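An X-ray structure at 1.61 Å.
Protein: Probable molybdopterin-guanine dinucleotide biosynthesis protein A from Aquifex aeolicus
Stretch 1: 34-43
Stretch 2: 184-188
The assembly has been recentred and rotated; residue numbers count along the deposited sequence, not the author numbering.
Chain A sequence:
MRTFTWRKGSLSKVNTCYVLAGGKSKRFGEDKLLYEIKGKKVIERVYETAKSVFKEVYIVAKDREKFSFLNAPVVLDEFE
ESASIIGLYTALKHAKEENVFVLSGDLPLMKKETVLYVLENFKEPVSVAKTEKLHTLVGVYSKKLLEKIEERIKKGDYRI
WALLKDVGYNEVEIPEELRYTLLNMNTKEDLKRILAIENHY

Stretch 1 (34-43) LYEIKGKKVI
Stretch 2 184-188: NMNTK

Residues 34-43 form an uninterrupted segment of a longer α-helix, with phi between -57° and -73° and psi between -29° and -52°. Its backbone ladder includes Lys38 N to Leu34 O at 3.0 Å, Gly39 N to Tyr35 O at 2.8 Å, Val42 N to Lys38 O at 3.0 Å and Ile43 N to Gly39 O at 3.1 Å. Lys40 N lies 3.1 Å from Ile37 O and makes a weak bond to Glu36 O at 3.4 Å. Residues 184-187 are irregular: Asn184 (-107/174) and Met185 (-93/128) are extended, Asn186 lies at -160/-143, and Thr187 takes a positive phi (73/5), which bends the chain there. The CA trace runs roughly antiparallel to the helix. Tyr35 and Met185 have the nearest CA atoms, 7.9 Å apart; touching residues are at least 143 positions apart in sequence.

No hydrogen bond links the stretches; the evidence is for packing alone, over a modest 213 Å² summed over both sides. Its apolar part centres on Met185, whose CA-to-CB bond points toward the helix. With chi1 -85° (m), chi2 -80° (m) and chi3 102°, between wells, the side chain runs across the helix axis as far as SD, and CE then turns away from the helix. Met185 CG is 4.3 Å from Val42 CG2, and Met185 SD is 4.3 Å from Lys38 CG. The CA-to-CB bonds of Val42 (chi1 172°, t) and Lys38 (t, p, m, m) both point toward the loop; one helical turn apart, their side chains fall on the same side. Buried Val42 offers a compact branched surface, while Lys38 contributes its aliphatic portion.

The second kind of contact is aromatic ring and hydroxyl against loop backbone. The loop covers 74 Å² of Tyr35, more than is covered of any other residue here. Its CA-to-CB bond runs sideways, but with chi1 -70° (m) and chi2 -80° the long side chain brings its end nearer the loop. Tyr35 CE1 lies 4.2 Å from Met185 O, and the ring meets this oxygen and Asn186 CA obliquely. Tyr35 OH is 3.7 Å from Asn186 O and 3.7 Å from Lys188 N, distances that indicate polar proximity without bonding.

The loop's remaining side chains contribute little. Asn186 (chi1 64°, p; chi2 -51°) points its CB away, leaving its backbone to meet the tyrosine. Thr187 (chi1 68°, p) also points away; its OG1 donates a very short 2.5 Å hydrogen bond to Asn186 O, a local link to the preceding carbonyl. Lys188 starts sideways (chi1 -27°, then p, p, t) and its end leads away, with CG 4.4 Å from Tyr35 OH.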

# COMPACT_ATOMS: atom_id res chain seq x y z
N LEU A 34 -4.78 18.83 12.34
CA LEU A 34 -5.82 18.76 11.30
C LEU A 34 -5.54 17.61 10.34
O LEU A 34 -6.44 16.88 9.94
CB LEU A 34 -5.88 20.06 10.49
CG LEU A 34 -6.86 21.16 10.89
CD1 LEU A 34 -6.73 22.31 9.90
CD2 LEU A 34 -8.29 20.62 10.88
N TYR A 35 -4.27 17.45 9.99
CA TYR A 35 -3.87 16.39 9.07
C TYR A 35 -3.91 15.01 9.71
O TYR A 35 -4.27 14.02 9.07
CB TYR A 35 -2.48 16.68 8.51
CG TYR A 35 -2.47 17.86 7.56
CD1 TYR A 35 -2.88 17.71 6.23
CD2 TYR A 35 -2.10 19.13 7.99
CE1 TYR A 35 -2.93 18.80 5.36
CE2 TYR A 35 -2.15 20.23 7.13
CZ TYR A 35 -2.56 20.05 5.82
OH TYR A 35 -2.61 21.14 4.98
N GLU A 36 -3.56 14.94 10.99
CA GLU A 36 -3.57 13.66 11.70
C GLU A 36 -4.99 13.16 11.89
O GLU A 36 -5.26 11.97 11.76
CB GLU A 36 -2.87 13.81 13.05
CG GLU A 36 -1.43 14.28 12.91
CD GLU A 36 -0.77 14.56 14.25
OE1 GLU A 36 -1.40 15.24 15.09
OE2 GLU A 36 0.38 14.11 14.45
N ILE A 37 -5.91 14.07 12.21
CA ILE A 37 -7.30 13.69 12.43
C ILE A 37 -7.95 13.30 11.10
O ILE A 37 -8.62 12.28 11.01
CB ILE A 37 -8.08 14.84 13.09
CG1 ILE A 37 -7.49 15.11 14.48
CG2 ILE A 37 -9.56 14.49 13.18
CD1 ILE A 37 -7.42 13.88 15.37
N LYS A 38 -7.73 14.13 10.08
CA LYS A 38 -8.27 13.86 8.76
C LYS A 38 -7.67 12.54 8.26
O LYS A 38 -8.34 11.75 7.59
CB LYS A 38 -7.90 15.00 7.81
CG LYS A 38 -8.43 14.86 6.38
CD LYS A 38 -9.95 14.95 6.31
CE LYS A 38 -10.60 13.62 6.65
NZ LYS A 38 -10.14 12.55 5.73
N GLY A 39 -6.41 12.32 8.61
CA GLY A 39 -5.70 11.11 8.20
C GLY A 39 -6.35 9.82 8.67
O GLY A 39 -6.21 8.78 8.02
N LYS A 40 -7.05 9.86 9.80
CA LYS A 40 -7.71 8.66 10.31
C LYS A 40 -8.91 8.31 9.44
O LYS A 40 -9.18 7.14 9.18
CB LYS A 40 -8.17 8.87 11.75
CG LYS A 40 -7.06 9.07 12.75
CD LYS A 40 -7.64 9.44 14.11
CE LYS A 40 -6.57 9.99 15.04
NZ LYS A 40 -7.17 10.48 16.31
N LYS A 41 -9.64 9.33 8.99
CA LYS A 41 -10.81 9.11 8.14
C LYS A 41 -10.32 8.61 6.79
O LYS A 41 -10.97 7.80 6.14
CB LYS A 41 -11.59 10.42 7.95
CG LYS A 41 -12.22 10.95 9.22
CD LYS A 41 -13.27 9.99 9.77
CE LYS A 41 -14.41 9.78 8.78
NZ LYS A 41 -15.51 8.95 9.37
N VAL A 42 -9.17 9.13 6.37
CA VAL A 42 -8.59 8.74 5.10
C VAL A 42 -8.23 7.25 5.07
O VAL A 42 -8.64 6.53 4.17
CB VAL A 42 -7.33 9.57 4.77
CG1 VAL A 42 -6.63 9.02 3.54
CG2 VAL A 42 -7.72 11.03 4.54
N ILE A 43 -7.48 6.78 6.07
CA ILE A 43 -7.11 5.36 6.06
C ILE A 43 -8.34 4.48 6.23
O ILE A 43 -8.40 3.37 5.71
CB ILE A 43 -6.06 5.02 7.16
CG1 ILE A 43 -5.50 3.62 6.89
CG2 ILE A 43 -6.68 5.07 8.54
CD1 ILE A 43 -4.33 3.23 7.78
N ASN A 184 -2.63 12.99 -2.77
CA ASN A 184 -2.49 12.93 -1.32
C ASN A 184 -3.20 14.14 -0.75
O ASN A 184 -3.66 15.00 -1.50
CB ASN A 184 -1.02 12.95 -0.91
CG ASN A 184 -0.19 11.89 -1.61
OD1 ASN A 184 0.14 12.03 -2.79
ND2 ASN A 184 0.14 10.83 -0.89
N MET A 185 -3.29 14.22 0.57
CA MET A 185 -3.92 15.36 1.23
C MET A 185 -2.93 16.46 1.61
O MET A 185 -1.91 16.18 2.23
CB MET A 185 -4.54 14.93 2.57
CG MET A 185 -5.94 14.34 2.48
SD MET A 185 -7.25 15.59 2.34
CE MET A 185 -7.64 15.51 0.61
N ASN A 186 -3.21 17.69 1.19
CA ASN A 186 -2.29 18.80 1.42
C ASN A 186 -2.99 20.15 1.31
O ASN A 186 -4.14 20.30 1.73
CB ASN A 186 -1.15 18.72 0.39
CG ASN A 186 -1.64 18.90 -1.04
OD1 ASN A 186 -2.58 18.23 -1.47
ND2 ASN A 186 -1.00 19.80 -1.77
N THR A 187 -2.29 21.14 0.75
CA THR A 187 -2.81 22.50 0.58
C THR A 187 -3.17 23.80 1.28
O THR A 187 -3.70 24.73 0.66
CB THR A 187 -3.97 22.54 -0.44
OG1 THR A 187 -5.12 21.86 0.10
CG2 THR A 187 -3.57 21.87 -1.74
N LYS A 188 -2.88 23.87 2.57
CA LYS A 188 -3.17 25.05 3.37
C LYS A 188 -4.33 26.01 3.10
O LYS A 188 -4.89 26.54 4.08
CB LYS A 188 -1.97 25.85 3.91
CG LYS A 188 -0.71 25.02 4.13
CD LYS A 188 0.14 24.93 2.86
CE LYS A 188 0.70 26.30 2.48
NZ LYS A 188 1.54 26.26 1.25